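Local coordinates for protein methylaspartate ammonia-lyase (Citrobacter amalonaticus, PDB 1KKO) that catalyses the reversible, magnesium-dependent anti elimination of ammonia from L-threo-3-methylaspartate to give mesaconate, at residues Phe15-Gln20 with Asp81-Ala86; Gln21-Gly26 with Phe32-Asp37; Asp175-Ala180 with Glu201-Phe206. All blocks are in the same frame, centred on the assembly; numbering follows the deposited sequence.

How the interactions relate
Interactions 1 and 2 belong to the N-terminal, enolase-type part of the chain, and interaction 3 to the C-terminal barrel. Along the sequence, interaction 2 is nested inside the loop that interaction 1 closes, and interaction 3 follows both. Strand 3-18 runs almost directly into helix 20-24, so the first two contacts, with centres about 14 Å apart, touch: Tyr-16 and Phe-15 pack on Phe-32, and Asp-18 packs on Ile-23. Residues of both also meet the second subunit of the homodimer. Interaction 3 lies about 24 and 18 Å, centre to centre, from interactions 1 and 2 and touches neither. Two apolar contacts thus lie in the N-terminal part, and a charged one on the barrel.

Interaction 1: Phe15-Gln20 with Asp81-Ala86; sequences FYFDDQ and DPLFLA
Phe-17 and Leu-83 bring the two backbones closest, with their CA atoms 6.6 Å apart, yet no hydrogen bond links the segments. Residues 16-18 end strand 3-18, an outer strand of the three-stranded antiparallel sheet in the enolase-type N-terminal domain; 81-86 is irregular chain leading into helix 86-101, with Leu-85 as its N-cap residue. Phe-17 pairs with Gln-48 on strand 47-59, and Asp-18 with Gln-73. From 15-20, Phe-17 alone makes the contact, its ring meeting both side chains and the Phe-84 backbone; its side chain sets out toward the loop. With CG anti to its carbonyl carbon (chi1 -68°), the ring lies along residues 83-85. Leu-83 CB sits over one face in a CH-pi contact, 3.9 Å from the Phe-17 ring centroid and 15° off the normal. Leu-85 CD2 comes in obliquely, 4.0 Å from Phe-17 CE2, while Phe-84 turns its own ring away, onto Phe-89 and His-127. The Phe-17 side chain is about 8 Å from that of Thr-360, a substrate-binding residue. At the far rim of the ring, Phe-17 CE2 lies 3.2 Å from Phe-84 O, a buried carbonyl oxygen that finds no hydrogen-bond partner in the model.

Interaction 2: Gln21-Gly26 with Phe32-Asp37; sequences QAIKNG and FIYTGD
Ile-23 lays its longer branch across one face of the Tyr-34 ring. CG1 stands over the middle of the ring, 3.8 Å from the Tyr-34 centroid and only 7° off the normal, a well-centred CH-pi contact. From there CD1 stays over the same face, 3.6 Å from Tyr-34 CE2, while the other branch puts CG2 3.9 Å from Tyr-34 OH. The two side chains cross at about a right angle, and between them the two branches span the ring from CE2 to the hydroxyl end. CG1 of Ile-23 lies anti to the carbonyl carbon (chi1 -65°), which carries this branch off the helix flank and over the tyrosine. Next to it Ala-22 makes a looser contact, its CB 4.2 Å from Asp-37 O. The helix closes just beyond, in a Schellman motif at Gly-26, whose positive phi suits glycine and whose N bonds back to Ile-23 O at 3.0 Å. The contact thus packs the short helix 20-24 against strand 33-34, half of a two-stranded antiparallel hairpin with 29-30; Val-46 touches both Ile-23 and Tyr-34, Asp-18 at the end of strand 3-18 lies against Ile-23, and Ile-33 packs on Leu-225 of the second subunit.

Interaction 3: Asp175-Ala180 with Glu201-Phe206; sequences DDRYIA and EEKLGF
Lys-203 and Arg-177 converge on a single carboxylate oxygen, OD1 of Asp-175, to form a surface salt-bridge network. In the TIM barrel the contact joins the loop before helix 179-186, which comes from strand 169-170, to the end of the short helix 200-204 that follows strand 191-194. Lys-203, extended beyond CG, bridges the gap: its NZ gives a 2.7 Å hydrogen bond to Asp-175 OD1, arriving on the syn side but 28° out of the carboxylate plane. The same oxygen receives Arg-177 NH2 at 2.9 Å on its anti lone pair. That bond is bent, 140° at the hydrogen, and OD1 sits 20° out of the guanidinium plane. Both donors have further partners. Lys-203 NZ also bonds Asn-198 OD1; on the arginine, NE is taken by Ala-195 O, and NH2 adds a weak bond to Leu-196 O. The arginine chain is bent at chi3, and its flat group lies with Lys-203 CG over one face and Asp-175 O over the other; Lys-203 CD is 3.7 Å from Arg-177 NH2. Among backbone acceptors, Arg-177 O takes the hydroxyl of Tyr-214 and Asp-176 O takes Ala-180 N. The side chain of Arg-177 is about 8 Å from that of His-194, the transition-state stabiliser. Arg-177 NH2 and Lys-203 NZ come within 4.2 Å of each other, but the shared aspartate should offset their charges, and two cations on one oxygen would be expected to favour its ionised form.

Interaction 1: Phe15-Gln20 with Asp81-Ala86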
loop_
_atom_site.group_PDB
_atom_site.type_symbol
_atom_site.label_atom_id
_atom_site.label_comp_id
_atom_site.label_asym_id
_atom_site.label_seq_id
_atom_site.Cartn_x
_atom_site.Cartn_y
_atom_site.Cartn_z
ATOM N N PHE A 15 2.064 -8.523 -3.110
ATOM C CA PHE A 15 1.181 -9.339 -3.908
ATOM C C PHE A 15 1.500 -10.816 -3.696
ATOM O O PHE A 15 1.642 -11.254 -2.551
ATOM C CB PHE A 15 1.059 -8.873 -5.380
ATOM C CG PHE A 15 -0.271 -9.248 -5.992
ATOM C CD1 PHE A 15 -1.450 -8.777 -5.423
ATOM C CD2 PHE A 15 -0.350 -10.104 -7.067
ATOM C CE1 PHE A 15 -2.661 -9.164 -5.903
ATOM C CE2 PHE A 15 -1.591 -10.476 -7.572
ATOM C CZ PHE A 15 -2.734 -10.006 -6.988
ATOM N N TYR A 16 1.579 -11.563 -4.789
ATOM C CA TYR A 16 1.730 -13.012 -4.801
ATOM C C TYR A 16 2.752 -13.396 -5.847
ATOM O O TYR A 16 2.977 -12.670 -6.817
ATOM C CB TYR A 16 0.353 -13.683 -5.120
ATOM C CG TYR A 16 -0.583 -13.327 -4.016
ATOM C CD1 TYR A 16 -1.206 -12.097 -3.998
ATOM C CD2 TYR A 16 -0.722 -14.147 -2.906
ATOM C CE1 TYR A 16 -1.947 -11.703 -2.916
ATOM C CE2 TYR A 16 -1.454 -13.757 -1.824
ATOM C CZ TYR A 16 -2.051 -12.524 -1.822
ATOM O OH TYR A 16 -2.753 -12.091 -0.735
ATOM N N PHE A 17 3.400 -14.528 -5.623
ATOM C CA PHE A 17 4.175 -15.194 -6.658
ATOM C C PHE A 17 3.206 -16.107 -7.391
ATOM O O PHE A 17 2.578 -16.964 -6.764
ATOM C CB PHE A 17 5.285 -16.048 -6.059
ATOM C CG PHE A 17 6.382 -15.262 -5.400
ATOM C CD1 PHE A 17 7.139 -14.376 -6.136
ATOM C CD2 PHE A 17 6.665 -15.427 -4.059
ATOM C CE1 PHE A 17 8.150 -13.661 -5.534
ATOM C CE2 PHE A 17 7.691 -14.717 -3.478
ATOM C CZ PHE A 17 8.414 -13.831 -4.214
ATOM N N ASP A 18 3.095 -15.916 -8.702
ATOM C CA ASP A 18 2.205 -16.714 -9.532
ATOM C C ASP A 18 3.016 -17.484 -10.554
ATOM O O ASP A 18 3.942 -16.948 -11.169
ATOM C CB ASP A 18 1.248 -15.817 -10.294
ATOM C CG ASP A 18 0.105 -15.304 -9.458
ATOM O OD1 ASP A 18 -0.112 -15.802 -8.332
ATOM O OD2 ASP A 18 -0.620 -14.384 -9.892
ATOM N N ASP A 19 2.644 -18.744 -10.730
ATOM C CA ASP A 19 3.269 -19.599 -11.724
ATOM C C ASP A 19 2.606 -19.257 -13.061
ATOM O O ASP A 19 1.548 -19.790 -13.398
ATOM C CB ASP A 19 3.056 -21.047 -11.313
ATOM C CG ASP A 19 3.717 -22.021 -12.235
ATOM O OD1 ASP A 19 3.976 -21.664 -13.399
ATOM O OD2 ASP A 19 3.984 -23.167 -11.835
ATOM N N GLN A 20 3.206 -18.320 -13.794
ATOM C CA GLN A 20 2.631 -17.799 -15.026
ATOM C C GLN A 20 2.400 -18.905 -16.039
ATOM O O GLN A 20 1.397 -18.894 -16.749
ATOM C CB GLN A 20 3.537 -16.738 -15.649
ATOM C CG GLN A 20 2.853 -15.931 -16.714
ATOM C CD GLN A 20 3.749 -14.871 -17.293
ATOM O OE1 GLN A 20 4.954 -14.891 -17.075
ATOM N NE2 GLN A 20 3.166 -13.946 -18.037
ATOM N N ASP A 81 15.061 -14.750 -12.266
ATOM C CA ASP A 81 15.462 -15.596 -11.170
ATOM C C ASP A 81 14.210 -16.216 -10.548
ATOM O O ASP A 81 13.102 -15.747 -10.768
ATOM C CB ASP A 81 16.228 -14.776 -10.152
ATOM C CG ASP A 81 17.660 -14.515 -10.560
ATOM O OD1 ASP A 81 18.058 -14.791 -11.716
ATOM O OD2 ASP A 81 18.468 -14.007 -9.766
ATOM N N PRO A 82 14.396 -17.271 -9.767
ATOM C CA PRO A 82 13.275 -18.012 -9.173
ATOM C C PRO A 82 12.462 -17.241 -8.135
ATOM O O PRO A 82 12.903 -16.199 -7.685
ATOM C CB PRO A 82 13.975 -19.192 -8.483
ATOM C CG PRO A 82 15.323 -19.241 -9.025
ATOM C CD PRO A 82 15.703 -17.867 -9.432
ATOM N N LEU A 83 11.292 -17.743 -7.731
ATOM C CA LEU A 83 10.551 -17.062 -6.669
ATOM C C LEU A 83 11.438 -17.024 -5.429
ATOM O O LEU A 83 12.329 -17.860 -5.242
ATOM C CB LEU A 83 9.184 -17.685 -6.385
ATOM C CG LEU A 83 9.121 -18.983 -5.565
ATOM C CD1 LEU A 83 7.670 -19.421 -5.490
ATOM C CD2 LEU A 83 9.980 -20.089 -6.135
ATOM N N PHE A 84 11.147 -16.052 -4.589
ATOM C CA PHE A 84 12.003 -15.662 -3.490
ATOM C C PHE A 84 11.294 -15.834 -2.165
ATOM O O PHE A 84 10.410 -15.046 -1.821
ATOM C CB PHE A 84 12.388 -14.193 -3.716
ATOM C CG PHE A 84 13.307 -13.636 -2.687
ATOM C CD1 PHE A 84 14.659 -13.944 -2.709
ATOM C CD2 PHE A 84 12.837 -12.781 -1.712
ATOM C CE1 PHE A 84 15.511 -13.417 -1.755
ATOM C CE2 PHE A 84 13.693 -12.263 -0.763
ATOM C CZ PHE A 84 15.023 -12.583 -0.787
ATOM N N LEU A 85 11.700 -16.859 -1.415
ATOM C CA LEU A 85 11.087 -17.174 -0.123
ATOM C C LEU A 85 12.044 -16.930 1.043
ATOM O O LEU A 85 13.199 -17.350 1.009
ATOM C CB LEU A 85 10.600 -18.615 -0.116
ATOM C CG LEU A 85 9.565 -18.979 -1.190
ATOM C CD1 LEU A 85 9.025 -20.374 -0.910
ATOM C CD2 LEU A 85 8.426 -17.981 -1.259
ATOM N N ALA A 86 11.558 -16.238 2.071
ATOM C CA ALA A 86 12.406 -15.861 3.205
ATOM C C ALA A 86 13.028 -17.040 3.952
ATOM O O ALA A 86 14.168 -16.951 4.427
ATOM C CB ALA A 86 11.636 -14.991 4.170
#

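Interaction 2: Gln21-Gly26 with Phe32-Asp37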
loop_
_atom_site.group_PDB
_atom_site.type_symbol
_atom_site.label_atom_id
_atom_site.label_comp_id
_atom_site.label_asym_id
_atom_site.label_seq_id
_atom_site.Cartn_x
_atom_site.Cartn_y
_atom_site.Cartn_z
ATOM N N GLN A 21 3.316 -19.861 -16.092
ATOM C CA GLN A 21 3.189 -20.942 -17.054
ATOM C C GLN A 21 1.957 -21.773 -16.741
ATOM O O GLN A 21 1.191 -22.098 -17.646
ATOM C CB GLN A 21 4.423 -21.827 -17.059
ATOM C CG GLN A 21 4.392 -22.887 -18.151
ATOM C CD GLN A 21 4.339 -22.282 -19.536
ATOM O OE1 GLN A 21 3.355 -22.446 -20.266
ATOM N NE2 GLN A 21 5.386 -21.559 -19.900
ATOM N N ALA A 22 1.768 -22.116 -15.467
ATOM C CA ALA A 22 0.623 -22.942 -15.069
ATOM C C ALA A 22 -0.686 -22.218 -15.349
ATOM O O ALA A 22 -1.679 -22.840 -15.744
ATOM C CB ALA A 22 0.718 -23.328 -13.616
ATOM N N ILE A 23 -0.690 -20.905 -15.162
ATOM C CA ILE A 23 -1.873 -20.113 -15.444
ATOM C C ILE A 23 -2.132 -20.078 -16.952
ATOM O O ILE A 23 -3.283 -20.244 -17.392
ATOM C CB ILE A 23 -1.745 -18.706 -14.825
ATOM C CG1 ILE A 23 -1.706 -18.838 -13.299
ATOM C CG2 ILE A 23 -2.892 -17.811 -15.248
ATOM C CD1 ILE A 23 -1.223 -17.608 -12.595
ATOM N N LYS A 24 -1.076 -19.877 -17.739
ATOM C CA LYS A 24 -1.197 -19.887 -19.198
ATOM C C LYS A 24 -1.694 -21.237 -19.679
ATOM O O LYS A 24 -2.421 -21.318 -20.673
ATOM C CB LYS A 24 0.152 -19.624 -19.857
ATOM C CG LYS A 24 0.631 -18.210 -19.759
ATOM C CD LYS A 24 1.950 -18.034 -20.477
ATOM C CE LYS A 24 1.742 -17.814 -21.959
ATOM N NZ LYS A 24 2.999 -17.407 -22.645
ATOM N N ASN A 25 -1.250 -22.288 -19.001
ATOM C CA ASN A 25 -1.649 -23.660 -19.318
ATOM C C ASN A 25 -3.148 -23.878 -19.117
ATOM O O ASN A 25 -3.671 -24.885 -19.570
ATOM C CB ASN A 25 -0.894 -24.674 -18.442
ATOM C CG ASN A 25 0.593 -24.790 -18.776
ATOM O OD1 ASN A 25 1.338 -25.511 -18.108
ATOM N ND2 ASN A 25 1.026 -24.077 -19.788
ATOM N N GLY A 26 -3.825 -22.962 -18.422
ATOM C CA GLY A 26 -5.262 -23.042 -18.223
ATOM C C GLY A 26 -5.732 -23.334 -16.809
ATOM O O GLY A 26 -6.893 -23.699 -16.619
ATOM N N PHE A 32 -9.662 -16.971 -5.012
ATOM C CA PHE A 32 -8.357 -16.403 -5.355
ATOM C C PHE A 32 -7.302 -17.461 -5.623
ATOM O O PHE A 32 -6.186 -17.138 -6.032
ATOM C CB PHE A 32 -7.890 -15.560 -4.170
ATOM C CG PHE A 32 -6.801 -14.570 -4.486
ATOM C CD1 PHE A 32 -7.040 -13.486 -5.309
ATOM C CD2 PHE A 32 -5.548 -14.696 -3.915
ATOM C CE1 PHE A 32 -6.045 -12.566 -5.566
ATOM C CE2 PHE A 32 -4.562 -13.768 -4.168
ATOM C CZ PHE A 32 -4.812 -12.712 -5.002
ATOM N N ILE A 33 -7.648 -18.721 -5.398
ATOM C CA ILE A 33 -6.702 -19.816 -5.457
ATOM C C ILE A 33 -6.710 -20.480 -6.826
ATOM O O ILE A 33 -7.762 -20.862 -7.313
ATOM C CB ILE A 33 -7.068 -20.879 -4.361
ATOM C CG1 ILE A 33 -7.235 -20.219 -2.991
ATOM C CG2 ILE A 33 -6.033 -21.993 -4.322
ATOM C CD1 ILE A 33 -6.038 -19.427 -2.547
ATOM N N TYR A 34 -5.548 -20.623 -7.439
ATOM C CA TYR A 34 -5.453 -21.382 -8.686
ATOM C C TYR A 34 -5.344 -22.854 -8.359
ATOM O O TYR A 34 -4.628 -23.240 -7.431
ATOM C CB TYR A 34 -4.246 -20.933 -9.507
ATOM C CG TYR A 34 -4.517 -19.695 -10.319
ATOM C CD1 TYR A 34 -5.319 -19.747 -11.446
ATOM C CD2 TYR A 34 -3.982 -18.467 -9.963
ATOM C CE1 TYR A 34 -5.576 -18.625 -12.197
ATOM C CE2 TYR A 34 -4.241 -17.330 -10.722
ATOM C CZ TYR A 34 -5.038 -17.419 -11.837
ATOM O OH TYR A 34 -5.320 -16.309 -12.604
ATOM N N THR A 35 -6.049 -23.680 -9.129
ATOM C CA THR A 35 -6.054 -25.118 -8.893
ATOM C C THR A 35 -5.060 -25.856 -9.777
ATOM O O THR A 35 -4.428 -25.267 -10.650
ATOM C CB THR A 35 -7.451 -25.697 -9.112
ATOM O OG1 THR A 35 -7.882 -25.430 -10.447
ATOM C CG2 THR A 35 -8.477 -25.006 -8.217
ATOM N N GLY A 36 -4.951 -27.158 -9.545
ATOM C CA GLY A 36 -3.989 -27.973 -10.256
ATOM C C GLY A 36 -2.608 -27.818 -9.653
ATOM O O GLY A 36 -2.415 -27.132 -8.634
ATOM N N ASP A 37 -1.636 -28.453 -10.292
ATOM C CA ASP A 37 -0.254 -28.419 -9.852
ATOM C C ASP A 37 0.526 -27.336 -10.583
ATOM O O ASP A 37 0.224 -27.000 -11.730
ATOM C CB ASP A 37 0.414 -29.768 -10.138
ATOM C CG ASP A 37 -0.209 -30.910 -9.366
ATOM O OD1 ASP A 37 -0.721 -30.685 -8.250
ATOM O OD2 ASP A 37 -0.238 -32.074 -9.807
#

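Interaction 3: Asp175-Ala180 with Glu201-Phe206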
loop_
_atom_site.group_PDB
_atom_site.type_symbol
_atom_site.label_atom_id
_atom_site.label_comp_id
_atom_site.label_asym_id
_atom_site.label_seq_id
_atom_site.Cartn_x
_atom_site.Cartn_y
_atom_site.Cartn_z
ATOM N N ASP A 175 -6.933 -7.250 -13.213
ATOM C CA ASP A 175 -8.156 -7.583 -13.942
ATOM C C ASP A 175 -9.311 -6.610 -13.638
ATOM O O ASP A 175 -10.356 -6.642 -14.295
ATOM C CB ASP A 175 -8.575 -9.031 -13.645
ATOM C CG ASP A 175 -7.761 -10.047 -14.430
ATOM O OD1 ASP A 175 -7.674 -9.908 -15.678
ATOM O OD2 ASP A 175 -7.160 -11.004 -13.877
ATOM N N ASP A 176 -9.117 -5.733 -12.659
ATOM C CA ASP A 176 -10.140 -4.753 -12.270
ATOM C C ASP A 176 -10.091 -3.563 -13.243
ATOM O O ASP A 176 -10.028 -2.399 -12.825
ATOM C CB ASP A 176 -9.829 -4.284 -10.844
ATOM C CG ASP A 176 -11.043 -3.811 -10.076
ATOM O OD1 ASP A 176 -12.186 -4.022 -10.527
ATOM O OD2 ASP A 176 -10.922 -3.212 -8.983
ATOM N N ARG A 177 -10.134 -3.866 -14.539
ATOM C CA ARG A 177 -9.853 -2.882 -15.588
ATOM C C ARG A 177 -10.918 -1.826 -15.856
ATOM O O ARG A 177 -10.701 -0.930 -16.665
ATOM C CB ARG A 177 -9.466 -3.594 -16.886
ATOM C CG ARG A 177 -10.594 -4.357 -17.584
ATOM C CD ARG A 177 -10.130 -5.064 -18.851
ATOM N NE ARG A 177 -9.083 -6.002 -18.512
ATOM C CZ ARG A 177 -9.265 -7.192 -17.959
ATOM N NH1 ARG A 177 -10.486 -7.669 -17.730
ATOM N NH2 ARG A 177 -8.216 -7.915 -17.647
ATOM N N TYR A 178 -12.055 -1.911 -15.168
ATOM C CA TYR A 178 -13.086 -0.891 -15.308
ATOM C C TYR A 178 -13.108 -0.016 -14.055
ATOM O O TYR A 178 -12.931 1.196 -14.131
ATOM C CB TYR A 178 -14.456 -1.526 -15.582
ATOM C CG TYR A 178 -14.453 -2.345 -16.846
ATOM C CD1 TYR A 178 -14.453 -1.732 -18.091
ATOM C CD2 TYR A 178 -14.400 -3.720 -16.797
ATOM C CE1 TYR A 178 -14.417 -2.473 -19.255
ATOM C CE2 TYR A 178 -14.359 -4.473 -17.958
ATOM C CZ TYR A 178 -14.373 -3.839 -19.183
ATOM O OH TYR A 178 -14.340 -4.591 -20.342
ATOM N N ILE A 179 -13.286 -0.643 -12.900
ATOM C CA ILE A 179 -13.292 0.088 -11.640
ATOM C C ILE A 179 -11.976 0.835 -11.407
ATOM O O ILE A 179 -11.988 1.976 -10.955
ATOM C CB ILE A 179 -13.565 -0.862 -10.460
ATOM C CG1 ILE A 179 -15.002 -1.403 -10.525
ATOM C CG2 ILE A 179 -13.279 -0.157 -9.147
ATOM C CD1 ILE A 179 -16.074 -0.345 -10.528
ATOM N N ALA A 180 -10.843 0.209 -11.716
ATOM C CA ALA A 180 -9.566 0.855 -11.445
ATOM C C ALA A 180 -9.373 2.101 -12.293
ATOM O O ALA A 180 -8.720 3.052 -11.865
ATOM C CB ALA A 180 -8.422 -0.114 -11.635
ATOM N N GLU A 201 -9.222 -15.112 -25.904
ATOM C CA GLU A 201 -10.668 -15.159 -26.151
ATOM C C GLU A 201 -11.444 -14.073 -25.413
ATOM O O GLU A 201 -12.340 -13.431 -25.983
ATOM C CB GLU A 201 -11.249 -16.522 -25.786
ATOM C CG GLU A 201 -11.231 -17.545 -26.915
ATOM C CD GLU A 201 -11.974 -17.092 -28.163
ATOM O OE1 GLU A 201 -13.158 -16.688 -28.066
ATOM O OE2 GLU A 201 -11.367 -17.138 -29.245
ATOM N N GLU A 202 -11.077 -13.830 -24.161
ATOM C CA GLU A 202 -11.894 -12.958 -23.327
ATOM C C GLU A 202 -11.387 -11.555 -23.101
ATOM O O GLU A 202 -12.166 -10.695 -22.714
ATOM C CB GLU A 202 -12.112 -13.605 -21.972
ATOM C CG GLU A 202 -12.798 -14.959 -22.065
ATOM C CD GLU A 202 -13.928 -14.995 -23.084
ATOM O OE1 GLU A 202 -14.660 -13.990 -23.234
ATOM O OE2 GLU A 202 -14.096 -16.042 -23.746
ATOM N N LYS A 203 -10.096 -11.320 -23.316
ATOM C CA LYS A 203 -9.528 -10.004 -23.032
ATOM C C LYS A 203 -9.113 -9.281 -24.315
ATOM O O LYS A 203 -9.481 -8.143 -24.534
ATOM C CB LYS A 203 -8.404 -10.135 -21.993
ATOM C CG LYS A 203 -8.953 -10.615 -20.633
ATOM C CD LYS A 203 -7.881 -10.993 -19.623
ATOM C CE LYS A 203 -8.501 -11.593 -18.356
ATOM N NZ LYS A 203 -7.477 -11.999 -17.369
ATOM N N LEU A 204 -8.382 -9.958 -25.190
ATOM C CA LEU A 204 -7.991 -9.331 -26.444
ATOM C C LEU A 204 -9.088 -9.484 -27.483
ATOM O O LEU A 204 -9.426 -8.547 -28.202
ATOM C CB LEU A 204 -6.720 -9.980 -26.983
ATOM C CG LEU A 204 -6.249 -9.546 -28.379
ATOM C CD1 LEU A 204 -5.876 -8.066 -28.412
ATOM C CD2 LEU A 204 -5.067 -10.400 -28.815
ATOM N N GLY A 205 -9.640 -10.690 -27.535
ATOM C CA GLY A 205 -10.589 -11.052 -28.568
ATOM C C GLY A 205 -9.830 -11.830 -29.628
ATOM O O GLY A 205 -8.646 -11.585 -29.856
ATOM N N PHE A 206 -10.500 -12.769 -30.284
ATOM C CA PHE A 206 -9.841 -13.589 -31.300
ATOM C C PHE A 206 -9.376 -12.773 -32.493
ATOM O O PHE A 206 -8.460 -13.174 -33.203
ATOM C CB PHE A 206 -10.738 -14.758 -31.740
ATOM C CG PHE A 206 -11.835 -14.399 -32.723
ATOM C CD1 PHE A 206 -13.033 -13.844 -32.296
ATOM C CD2 PHE A 206 -11.689 -14.691 -34.070
ATOM C CE1 PHE A 206 -14.052 -13.560 -33.200
ATOM C CE2 PHE A 206 -12.711 -14.413 -34.976
ATOM C CZ PHE A 206 -13.885 -13.841 -34.538
#